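Local coordinates for protein type II restriction enzyme NgoMIV (Neisseria gonorrhoeae, PDB 1FIU) that recognises the double-stranded sequence 5'-GCCGGC-3' as a homotetramer and cleaves it after the first G, using magnesium ions, at residues I11-L16 and Y242-Y247; G28-A33 and I43-A48; W188-D193 and V218-P223. All blocks are in the same frame, centred on the assembly; numbering follows the deposited sequence.

Contact 1 (I11-L16 and Y242-Y247); sequences IFHKKL and YHFALY
H13 and F12 reach F244 from adjacent positions on helix 4-18 through different first torsions: H13 CG lies anti to its carbonyl carbon (chi1 -73°), F12 CG anti to its backbone N (chi1 164°). The H13 imidazole ends up with NE2 aimed at the backbone oxygen of F244, and the H13 NE2 to F244 O hydrogen bond is short, 2.7 Å, and close to straight, with the acceptor lying in the ring plane. F12 approaches that same oxygen at its ring edge, CE2 standing 3.6 Å from F244 O, and CE2 and CZ also pack on F244 CB. In the PD-(D/E)XK nuclease fold, this is where strand 240-243 of the central sheet gives way to helix 246-256, with A245 at the N-cap. The edge of the H13 ring is turned toward the face of F244 in an offset edge-to-face pair, planes at 79° and centroids 5.9 Å apart. L16 adds its CD1 methyl to the rim of the F244 ring, 3.7 Å from F244 CD1. A245 CB, next along the chain, sits over the centre of the F244 ring, while I72 of helix 62-81 touches both F12 and L16 on the helix 4-18 side.

Contact 2 (G28-A33 and I43-A48); sequences GVVSNA and IAKGIA
V30 is the apolar centre here, its two methyls spread over helix 38-50. CG1 of V30 stands 4.0 Å from A48 CB, while CG2 of V30 lies against the backbone of the helix, 3.7 Å from K45 CA, and also touches the K45 chain at CD. Between these two, V30 CB faces A44 CB at 4.0 Å. A44 and A48, one helical turn apart, offer just their methyls here, and the loop lies close. A type I turn from V30 to A33, closed by the bond from A33 N to V30 O, brings the chain back to the same A44: A33 CB meets A44 CB at 3.5 Å, a tight methyl-to-methyl contact.

Further out, the amide oxygen of N32 rests 3.6 Å from A44 CB, and a water bridges the two segments by donating to N32 OD1 and to A44 O. The other end of the amide, ND2, is held by A221 O. At the far edge K45 bends at chi2 (92°), which turns CD back beside V30 CG2, and its ammonium donates to the loop backbone with 2.7 Å from K45 NZ to G28 O, coming in well to one side of the carbonyl (C=O...N 117°). I43 and I47 of the same helix pack on L249 of helix 246-256, so helix 38-50 touches both that helix and the 28-33 loop, whose N32 reaches across to the turn following strand 215-220.

Contact 3 (W188-D193 and V218-P223); sequences WTIRSD and VVTAEP. With nucleotides of chain B; nucleotides of chain D.
The DNA-reading loop of this PD-(D/E)XK nuclease leaves strand 179-187 just after C186, a magnesium-site residue, and W188, T189 and I190 lean on A221 and E222, just past the end of the parallel neighbour strand 215-220. Beyond, the loop meets the bases. DC1 of chain B and DG4 of chain D are Watson-Crick partners, and both halves of the pair are read from the major-groove edge. R191 donates to the guanine, with 2.8 Å from R191 NE to O6 of DG4 of chain D and 3.0 Å from R191 NH2 to N7 of the same base. D193 accepts from the cytosine, D193 OD2 lying 3.1 Å from N4 of DC1 of chain B; its OD1 takes N4 of a further cytosine.

The R191 chain bends at chi2 (-59°), bringing CD to 3.2 Å from O6 of DG4 of chain D. R191 NH1 turns back and bonds I190 O, 3.1 Å away; that oxygen lies in the guanidinium plane, helping fix the group's rotation, while NH1 stands above the carbonyl plane. I190 itself is held by E222: I190 N donates to E222 OE2 at 3.1 Å (166°), on the anti side and tilted out of the carboxylate plane, whose OE1 bonds T224 OG1. The I190 side chain crosses that of E222 at about a right angle, with CG1 and CD1 against E222 CB and T220 OG1. T220 OG1 accepts from E222 N, an ST turn, and also bonds K187 O. W188 puts its six-membered ring against A221 CB, 3.5 Å from CE3, while a weak bond runs from A221 N to W188 O. On the DNA side, W188 N points almost straight (176°) at a phosphate oxygen, 2.7 Å from OP1 of DC2 of chain D.

Overall arrangement
From the N terminus, helix 4-18 supplies the first half of contact 1, which closes only at 242-247, more than two hundred residues on. Inside that span contact 2 closes early, folding the 28-33 loop back onto the next helix, 38-50. Contact 3 opens after it, linking the segments just past the ends of strands 179-187 and 215-220, so contacts 2 and 3 follow in series and both nest within contact 1. Strands 215-220 and 240-243 are sheet neighbours joining contacts 1 and 3, N32 and I43 pack on P223 between contacts 2 and 3, and I47 packs on F244 and A245 between contacts 1 and 2. N-terminal helices, sheet and DNA-reading loop are thereby tied together.

Contact 1 (I11-L16 and Y242-Y247)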
loop_
_atom_site.group_PDB
_atom_site.type_symbol
_atom_site.label_atom_id
_atom_site.label_comp_id
_atom_site.label_asym_id
_atom_site.label_seq_id
_atom_site.Cartn_x
_atom_site.Cartn_y
_atom_site.Cartn_z
ATOM N N ILE I 11 14.605 34.608 11.849
ATOM C CA ILE I 11 15.574 34.047 12.771
ATOM C C ILE I 11 16.094 32.721 12.215
ATOM O O ILE I 11 17.275 32.406 12.329
ATOM C CB ILE I 11 14.927 33.838 14.167
ATOM C CG1 ILE I 11 14.695 35.207 14.828
ATOM C CG2 ILE I 11 15.794 32.939 15.034
ATOM C CD1 ILE I 11 13.859 35.149 16.102
ATOM N N PHE I 12 15.195 31.940 11.625
ATOM C CA PHE I 12 15.534 30.655 11.019
ATOM C C PHE I 12 16.586 30.892 9.903
ATOM O O PHE I 12 17.626 30.239 9.859
ATOM C CB PHE I 12 14.220 30.049 10.488
ATOM C CG PHE I 12 14.386 28.920 9.504
ATOM C CD1 PHE I 12 14.736 27.637 9.921
ATOM C CD2 PHE I 12 14.101 29.130 8.160
ATOM C CE1 PHE I 12 14.803 26.571 9.014
ATOM C CE2 PHE I 12 14.160 28.065 7.232
ATOM C CZ PHE I 12 14.512 26.792 7.672
ATOM N N HIS I 13 16.314 31.851 9.019
ATOM C CA HIS I 13 17.261 32.139 7.940
ATOM C C HIS I 13 18.595 32.642 8.485
ATOM O O HIS I 13 19.668 32.256 8.003
ATOM C CB HIS I 13 16.667 33.170 6.984
ATOM C CG HIS I 13 15.585 32.624 6.112
ATOM N ND1 HIS I 13 14.619 33.421 5.533
ATOM C CD2 HIS I 13 15.328 31.360 5.705
ATOM C CE1 HIS I 13 13.810 32.667 4.809
ATOM N NE2 HIS I 13 14.219 31.413 4.895
ATOM N N LYS I 14 18.530 33.492 9.505
ATOM C CA LYS I 14 19.745 34.042 10.092
ATOM C C LYS I 14 20.656 32.963 10.667
ATOM O O LYS I 14 21.876 33.067 10.575
ATOM C CB LYS I 14 19.395 35.079 11.161
ATOM C CG LYS I 14 20.581 35.863 11.689
ATOM C CD LYS I 14 20.117 36.994 12.603
ATOM C CE LYS I 14 21.293 37.831 13.108
ATOM N NZ LYS I 14 22.165 37.078 14.060
ATOM N N LYS I 15 20.085 31.919 11.261
ATOM C CA LYS I 15 20.911 30.848 11.789
ATOM C C LYS I 15 21.632 30.114 10.658
ATOM O O LYS I 15 22.784 29.686 10.799
ATOM C CB LYS I 15 20.048 29.860 12.581
ATOM C CG LYS I 15 19.442 30.464 13.837
ATOM C CD LYS I 15 18.628 29.401 14.596
ATOM C CE LYS I 15 18.034 29.963 15.882
ATOM N NZ LYS I 15 17.147 28.943 16.544
ATOM N N LEU I 16 20.940 29.958 9.530
ATOM C CA LEU I 16 21.545 29.291 8.392
ATOM C C LEU I 16 22.687 30.166 7.862
ATOM O O LEU I 16 23.705 29.646 7.439
ATOM C CB LEU I 16 20.505 29.050 7.285
ATOM C CG LEU I 16 19.403 28.024 7.603
ATOM C CD1 LEU I 16 18.408 27.989 6.457
ATOM C CD2 LEU I 16 20.009 26.645 7.838
ATOM N N TYR I 242 7.587 21.284 2.630
ATOM C CA TYR I 242 7.726 22.686 3.010
ATOM C C TYR I 242 9.100 23.193 2.587
ATOM O O TYR I 242 10.100 22.562 2.891
ATOM C CB TYR I 242 7.565 22.826 4.528
ATOM C CG TYR I 242 6.180 22.403 4.974
ATOM C CD1 TYR I 242 5.838 21.049 5.066
ATOM C CD2 TYR I 242 5.201 23.360 5.256
ATOM C CE1 TYR I 242 4.528 20.651 5.433
ATOM C CE2 TYR I 242 3.893 22.974 5.624
ATOM C CZ TYR I 242 3.569 21.613 5.706
ATOM O OH TYR I 242 2.281 21.251 6.041
ATOM N N HIS I 243 9.126 24.324 1.871
ATOM C CA HIS I 243 10.369 24.893 1.368
ATOM C C HIS I 243 10.917 25.930 2.349
ATOM O O HIS I 243 10.156 26.744 2.897
ATOM C CB HIS I 243 10.126 25.557 -0.010
ATOM C CG HIS I 243 11.392 25.865 -0.760
ATOM N ND1 HIS I 243 12.008 27.098 -0.717
ATOM C CD2 HIS I 243 12.198 25.067 -1.499
ATOM C CE1 HIS I 243 13.145 27.045 -1.396
ATOM N NE2 HIS I 243 13.285 25.822 -1.882
ATOM N N PHE I 244 12.236 25.917 2.538
ATOM C CA PHE I 244 12.871 26.830 3.478
ATOM C C PHE I 244 12.763 28.310 3.120
ATOM O O PHE I 244 12.931 29.170 3.989
ATOM C CB PHE I 244 14.352 26.448 3.693
ATOM C CG PHE I 244 15.325 27.178 2.793
ATOM C CD1 PHE I 244 16.336 27.962 3.348
ATOM C CD2 PHE I 244 15.264 27.048 1.396
ATOM C CE1 PHE I 244 17.280 28.596 2.533
ATOM C CE2 PHE I 244 16.212 27.686 0.576
ATOM C CZ PHE I 244 17.213 28.453 1.150
ATOM N N ALA I 245 12.451 28.607 1.859
ATOM C CA ALA I 245 12.345 30.006 1.430
ATOM C C ALA I 245 11.433 30.080 0.218
ATOM O O ALA I 245 11.829 30.491 -0.875
ATOM C CB ALA I 245 13.747 30.538 1.088
ATOM N N LEU I 246 10.180 29.724 0.424
ATOM C CA LEU I 246 9.253 29.672 -0.684
ATOM C C LEU I 246 8.992 30.989 -1.408
ATOM O O LEU I 246 8.949 31.005 -2.640
ATOM C CB LEU I 246 7.913 29.081 -0.221
ATOM C CG LEU I 246 7.021 28.650 -1.399
ATOM C CD1 LEU I 246 7.427 27.267 -1.906
ATOM C CD2 LEU I 246 5.581 28.634 -0.968
ATOM N N TYR I 247 8.801 32.061 -0.642
ATOM C CA TYR I 247 8.513 33.376 -1.214
ATOM C C TYR I 247 9.653 33.836 -2.111
ATOM O O TYR I 247 9.416 34.376 -3.200
ATOM C CB TYR I 247 8.296 34.396 -0.099
ATOM C CG TYR I 247 7.272 33.956 0.940
ATOM C CD1 TYR I 247 7.397 34.360 2.272
ATOM C CD2 TYR I 247 6.218 33.108 0.594
ATOM C CE1 TYR I 247 6.501 33.921 3.244
ATOM C CE2 TYR I 247 5.305 32.658 1.562
ATOM C CZ TYR I 247 5.462 33.067 2.884
ATOM O OH TYR I 247 4.609 32.603 3.862
#

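Contact 2 (G28-A33 and I43-A48)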
loop_
_atom_site.group_PDB
_atom_site.type_symbol
_atom_site.label_atom_id
_atom_site.label_comp_id
_atom_site.label_asym_id
_atom_site.label_seq_id
_atom_site.Cartn_x
_atom_site.Cartn_y
_atom_site.Cartn_z
ATOM N N GLY I 28 31.600 31.704 -6.651
ATOM C CA GLY I 28 30.250 32.199 -6.826
ATOM C C GLY I 28 29.104 31.212 -6.666
ATOM O O GLY I 28 27.950 31.572 -6.902
ATOM N N VAL I 29 29.405 29.982 -6.257
ATOM C CA VAL I 29 28.358 28.963 -6.093
ATOM C C VAL I 29 27.735 29.001 -4.696
ATOM O O VAL I 29 28.450 28.899 -3.693
ATOM C CB VAL I 29 28.915 27.536 -6.283
ATOM C CG1 VAL I 29 27.757 26.536 -6.280
ATOM C CG2 VAL I 29 29.720 27.430 -7.597
ATOM N N VAL I 30 26.413 29.149 -4.631
ATOM C CA VAL I 30 25.722 29.174 -3.340
ATOM C C VAL I 30 25.642 27.728 -2.842
ATOM O O VAL I 30 25.466 26.795 -3.631
ATOM C CB VAL I 30 24.352 29.852 -3.487
ATOM C CG1 VAL I 30 23.556 29.772 -2.178
ATOM C CG2 VAL I 30 24.595 31.318 -3.848
ATOM N N SER I 31 25.795 27.550 -1.532
ATOM C CA SER I 31 25.886 26.228 -0.927
ATOM C C SER I 31 24.735 25.238 -1.025
ATOM O O SER I 31 24.905 24.079 -0.645
ATOM C CB SER I 31 26.305 26.356 0.534
ATOM O OG SER I 31 25.332 27.085 1.233
ATOM N N ASN I 32 23.568 25.667 -1.500
ATOM C CA ASN I 32 22.499 24.685 -1.679
ATOM C C ASN I 32 22.274 24.467 -3.182
ATOM O O ASN I 32 21.336 23.781 -3.593
ATOM C CB ASN I 32 21.196 25.103 -0.956
ATOM C CG ASN I 32 20.637 26.398 -1.454
ATOM O OD1 ASN I 32 21.377 27.271 -1.919
ATOM N ND2 ASN I 32 19.317 26.554 -1.355
ATOM N N ALA I 33 23.158 25.046 -4.003
ATOM C CA ALA I 33 23.057 24.885 -5.456
ATOM C C ALA I 33 23.853 23.689 -5.971
ATOM O O ALA I 33 24.732 23.168 -5.299
ATOM C CB ALA I 33 23.571 26.156 -6.166
ATOM N N ILE I 43 19.036 30.178 -9.490
ATOM C CA ILE I 43 17.927 30.230 -8.546
ATOM C C ILE I 43 18.488 30.362 -7.126
ATOM O O ILE I 43 18.058 31.219 -6.365
ATOM C CB ILE I 43 17.021 28.962 -8.642
ATOM C CG1 ILE I 43 16.264 28.956 -9.980
ATOM C CG2 ILE I 43 15.999 28.962 -7.499
ATOM C CD1 ILE I 43 15.560 27.635 -10.243
ATOM N N ALA I 44 19.461 29.531 -6.782
ATOM C CA ALA I 44 20.052 29.575 -5.447
ATOM C C ALA I 44 20.687 30.935 -5.125
ATOM O O ALA I 44 20.602 31.429 -3.999
ATOM C CB ALA I 44 21.070 28.500 -5.309
ATOM N N LYS I 45 21.337 31.520 -6.119
ATOM C CA LYS I 45 21.969 32.822 -5.950
ATOM C C LYS I 45 20.914 33.892 -5.694
ATOM O O LYS I 45 21.086 34.751 -4.819
ATOM C CB LYS I 45 22.740 33.178 -7.212
ATOM C CG LYS I 45 23.669 34.348 -7.047
ATOM C CD LYS I 45 25.036 33.845 -6.661
ATOM C CE LYS I 45 26.108 34.851 -7.030
ATOM N NZ LYS I 45 27.449 34.251 -6.857
ATOM N N GLY I 46 19.838 33.847 -6.481
ATOM C CA GLY I 46 18.764 34.809 -6.304
ATOM C C GLY I 46 18.154 34.695 -4.908
ATOM O O GLY I 46 17.883 35.700 -4.237
ATOM N N ILE I 47 17.931 33.464 -4.458
ATOM C CA ILE I 47 17.347 33.277 -3.137
ATOM C C ILE I 47 18.273 33.813 -2.040
ATOM O O ILE I 47 17.831 34.543 -1.145
ATOM C CB ILE I 47 17.045 31.778 -2.871
ATOM C CG1 ILE I 47 15.869 31.326 -3.734
ATOM C CG2 ILE I 47 16.730 31.564 -1.395
ATOM C CD1 ILE I 47 15.553 29.820 -3.596
ATOM N N ALA I 48 19.560 33.475 -2.129
ATOM C CA ALA I 48 20.521 33.932 -1.128
ATOM C C ALA I 48 20.574 35.463 -1.116
ATOM O O ALA I 48 20.714 36.077 -0.060
ATOM C CB ALA I 48 21.895 33.348 -1.412
HETATM O O HOH W 1 19.710 29.589 -1.961
#

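Contact 3 (W188-D193 and V218-P223)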
loop_
_atom_site.group_PDB
_atom_site.type_symbol
_atom_site.label_atom_id
_atom_site.label_comp_id
_atom_site.label_asym_id
_atom_site.label_seq_id
_atom_site.Cartn_x
_atom_site.Cartn_y
_atom_site.Cartn_z
ATOM N N TRP I 188 18.594 19.011 3.018
ATOM C CA TRP I 188 19.229 20.299 2.698
ATOM C C TRP I 188 19.144 20.514 1.185
ATOM O O TRP I 188 18.775 21.605 0.710
ATOM C CB TRP I 188 20.679 20.280 3.197
ATOM C CG TRP I 188 21.501 21.481 2.784
ATOM C CD1 TRP I 188 22.643 21.462 2.042
ATOM C CD2 TRP I 188 21.227 22.862 3.072
ATOM N NE1 TRP I 188 23.099 22.750 1.839
ATOM C CE2 TRP I 188 22.254 23.627 2.459
ATOM C CE3 TRP I 188 20.215 23.523 3.780
ATOM C CZ2 TRP I 188 22.290 25.028 2.535
ATOM C CZ3 TRP I 188 20.248 24.913 3.855
ATOM C CH2 TRP I 188 21.289 25.651 3.229
ATOM N N THR I 189 19.500 19.472 0.443
ATOM C CA THR I 189 19.367 19.481 -1.024
ATOM C C THR I 189 18.770 18.133 -1.406
ATOM O O THR I 189 18.728 17.202 -0.595
ATOM C CB THR I 189 20.714 19.611 -1.759
ATOM O OG1 THR I 189 21.536 18.488 -1.453
ATOM C CG2 THR I 189 21.420 20.915 -1.350
ATOM N N ILE I 190 18.367 18.005 -2.669
ATOM C CA ILE I 190 17.759 16.778 -3.151
ATOM C C ILE I 190 18.405 16.235 -4.439
ATOM O O ILE I 190 18.893 17.017 -5.256
ATOM C CB ILE I 190 16.248 17.044 -3.489
ATOM C CG1 ILE I 190 15.441 17.248 -2.199
ATOM C CG2 ILE I 190 15.691 15.904 -4.396
ATOM C CD1 ILE I 190 13.993 17.716 -2.466
ATOM N N ARG I 191 18.473 14.907 -4.553
ATOM C CA ARG I 191 18.798 14.235 -5.811
ATOM C C ARG I 191 17.570 13.306 -5.845
ATOM O O ARG I 191 17.170 12.749 -4.791
ATOM C CB ARG I 191 20.092 13.426 -5.795
ATOM C CG ARG I 191 21.349 14.310 -5.839
ATOM C CD ARG I 191 21.393 15.195 -7.061
ATOM N NE ARG I 191 22.640 15.961 -7.086
ATOM C CZ ARG I 191 22.825 17.164 -6.547
ATOM N NH1 ARG I 191 21.842 17.808 -5.909
ATOM N NH2 ARG I 191 24.028 17.732 -6.635
ATOM N N SER I 192 16.961 13.131 -7.019
ATOM C CA SER I 192 15.737 12.345 -7.097
ATOM C C SER I 192 15.824 10.894 -6.632
ATOM O O SER I 192 14.798 10.308 -6.268
ATOM C CB SER I 192 15.154 12.417 -8.514
ATOM O OG SER I 192 16.089 11.913 -9.440
ATOM N N ASP I 193 17.011 10.297 -6.633
ATOM C CA ASP I 193 17.129 8.925 -6.183
ATOM C C ASP I 193 17.099 8.818 -4.663
ATOM O O ASP I 193 16.265 8.088 -4.074
ATOM C CB ASP I 193 18.416 8.261 -6.722
ATOM C CG ASP I 193 19.698 8.998 -6.308
ATOM O OD1 ASP I 193 20.680 8.323 -5.918
ATOM O OD2 ASP I 193 19.722 10.239 -6.381
ATOM N N VAL I 218 8.025 16.837 4.900
ATOM C CA VAL I 218 9.421 16.969 4.501
ATOM C C VAL I 218 9.725 18.455 4.407
ATOM O O VAL I 218 8.906 19.212 3.902
ATOM C CB VAL I 218 9.678 16.357 3.105
ATOM C CG1 VAL I 218 11.125 16.583 2.713
ATOM C CG2 VAL I 218 9.343 14.867 3.110
ATOM N N VAL I 219 10.882 18.873 4.921
ATOM C CA VAL I 219 11.296 20.289 4.820
ATOM C C VAL I 219 12.583 20.264 3.996
ATOM O O VAL I 219 13.462 19.452 4.244
ATOM C CB VAL I 219 11.603 20.903 6.212
ATOM C CG1 VAL I 219 12.160 22.353 6.034
ATOM C CG2 VAL I 219 10.320 20.927 7.058
ATOM N N THR I 220 12.702 21.159 3.020
ATOM C CA THR I 220 13.885 21.135 2.170
ATOM C C THR I 220 14.388 22.522 1.781
ATOM O O THR I 220 13.621 23.489 1.766
ATOM C CB THR I 220 13.574 20.311 0.867
ATOM O OG1 THR I 220 14.783 20.090 0.129
ATOM C CG2 THR I 220 12.557 21.049 -0.017
ATOM N N ALA I 221 15.688 22.611 1.482
ATOM C CA ALA I 221 16.251 23.872 1.010
ATOM C C ALA I 221 16.657 23.699 -0.456
ATOM O O ALA I 221 17.367 24.537 -1.004
ATOM C CB ALA I 221 17.445 24.297 1.850
ATOM N N GLU I 222 16.198 22.620 -1.094
ATOM C CA GLU I 222 16.521 22.394 -2.519
ATOM C C GLU I 222 16.001 23.580 -3.346
ATOM O O GLU I 222 14.818 23.940 -3.273
ATOM C CB GLU I 222 15.891 21.074 -2.994
ATOM C CG GLU I 222 15.911 20.894 -4.530
ATOM C CD GLU I 222 17.318 20.968 -5.102
ATOM O OE1 GLU I 222 17.463 21.497 -6.227
ATOM O OE2 GLU I 222 18.277 20.493 -4.445
ATOM N N PRO I 223 16.859 24.182 -4.194
ATOM C CA PRO I 223 16.360 25.325 -4.967
ATOM C C PRO I 223 15.506 25.050 -6.207
ATOM O O PRO I 223 14.688 25.891 -6.601
ATOM C CB PRO I 223 17.652 26.083 -5.332
ATOM C CG PRO I 223 18.639 24.985 -5.488
ATOM C CD PRO I 223 18.324 24.066 -4.291
ATOM O OP3 DC B 1 18.322 5.825 -10.817
ATOM P P DC B 1 19.258 4.765 -10.276
ATOM O OP1 DC B 1 19.246 4.633 -8.762
ATOM O OP2 DC B 1 19.125 3.457 -10.989
ATOM O "O5'" DC B 1 20.745 5.318 -10.636
ATOM C "C5'" DC B 1 21.361 4.952 -11.867
ATOM C "C4'" DC B 1 22.835 5.248 -11.806
ATOM O "O4'" DC B 1 22.961 6.690 -11.923
ATOM C "C3'" DC B 1 23.493 4.892 -10.473
ATOM O "O3'" DC B 1 24.147 3.643 -10.526
ATOM C "C2'" DC B 1 24.518 5.998 -10.259
ATOM C "C1'" DC B 1 24.048 7.156 -11.117
ATOM N N1 DC B 1 23.525 8.203 -10.224
ATOM C C2 DC B 1 24.402 9.216 -9.778
ATOM O O2 DC B 1 25.587 9.173 -10.128
ATOM N N3 DC B 1 23.931 10.197 -8.977
ATOM C C4 DC B 1 22.645 10.203 -8.609
ATOM N N4 DC B 1 22.221 11.229 -7.854
ATOM C C5 DC B 1 21.736 9.174 -9.010
ATOM C C6 DC B 1 22.210 8.200 -9.819
ATOM P P DG D 4 29.687 19.774 -4.929
ATOM O OP1 DG D 4 30.877 20.654 -4.760
ATOM O OP2 DG D 4 28.425 20.339 -5.445
ATOM O "O5'" DG D 4 30.111 18.568 -5.863
ATOM C "C5'" DG D 4 31.151 17.695 -5.444
ATOM C "C4'" DG D 4 31.379 16.623 -6.482
ATOM O "O4'" DG D 4 30.244 15.711 -6.508
ATOM C "C3'" DG D 4 31.567 17.130 -7.917
ATOM O "O3'" DG D 4 32.646 16.387 -8.492
ATOM C "C2'" DG D 4 30.236 16.803 -8.587
ATOM C "C1'" DG D 4 29.791 15.545 -7.848
ATOM N N9 DG D 4 28.343 15.373 -7.794
ATOM C C8 DG D 4 27.416 16.328 -7.443
ATOM N N7 DG D 4 26.190 15.876 -7.448
ATOM C C5 DG D 4 26.315 14.550 -7.834
ATOM C C6 DG D 4 25.324 13.557 -8.028
ATOM O O6 DG D 4 24.105 13.656 -7.865
ATOM N N1 DG D 4 25.877 12.348 -8.447
ATOM C C2 DG D 4 27.207 12.115 -8.627
ATOM N N2 DG D 4 27.547 10.859 -8.998
ATOM N N3 DG D 4 28.150 13.046 -8.447
ATOM C C4 DG D 4 27.635 14.228 -8.061
ATOM P P DC D 2 20.706 15.839 3.788
ATOM O OP1 DC D 2 20.153 17.127 4.231
ATOM O OP2 DC D 2 19.837 14.861 3.072
ATOM O "O5'" DC D 2 21.935 16.119 2.818
ATOM C "C5'" DC D 2 22.982 16.969 3.252
ATOM C "C4'" DC D 2 24.063 17.068 2.200
ATOM O "O4'" DC D 2 24.690 15.786 1.994
ATOM C "C3'" DC D 2 23.625 17.585 0.825
ATOM O "O3'" DC D 2 24.500 18.708 0.536
ATOM C "C2'" DC D 2 23.699 16.350 -0.070
ATOM C "C1'" DC D 2 24.730 15.460 0.605
ATOM N N1 DC D 2 24.464 14.018 0.482
ATOM C C2 DC D 2 25.376 13.201 -0.219
ATOM O O2 DC D 2 26.449 13.722 -0.657
ATOM N N3 DC D 2 25.087 11.877 -0.398
ATOM C C4 DC D 2 23.949 11.358 0.122
ATOM N N4 DC D 2 23.685 10.044 -0.093
ATOM C C5 DC D 2 23.042 12.151 0.879
ATOM C C6 DC D 2 23.326 13.471 1.033
#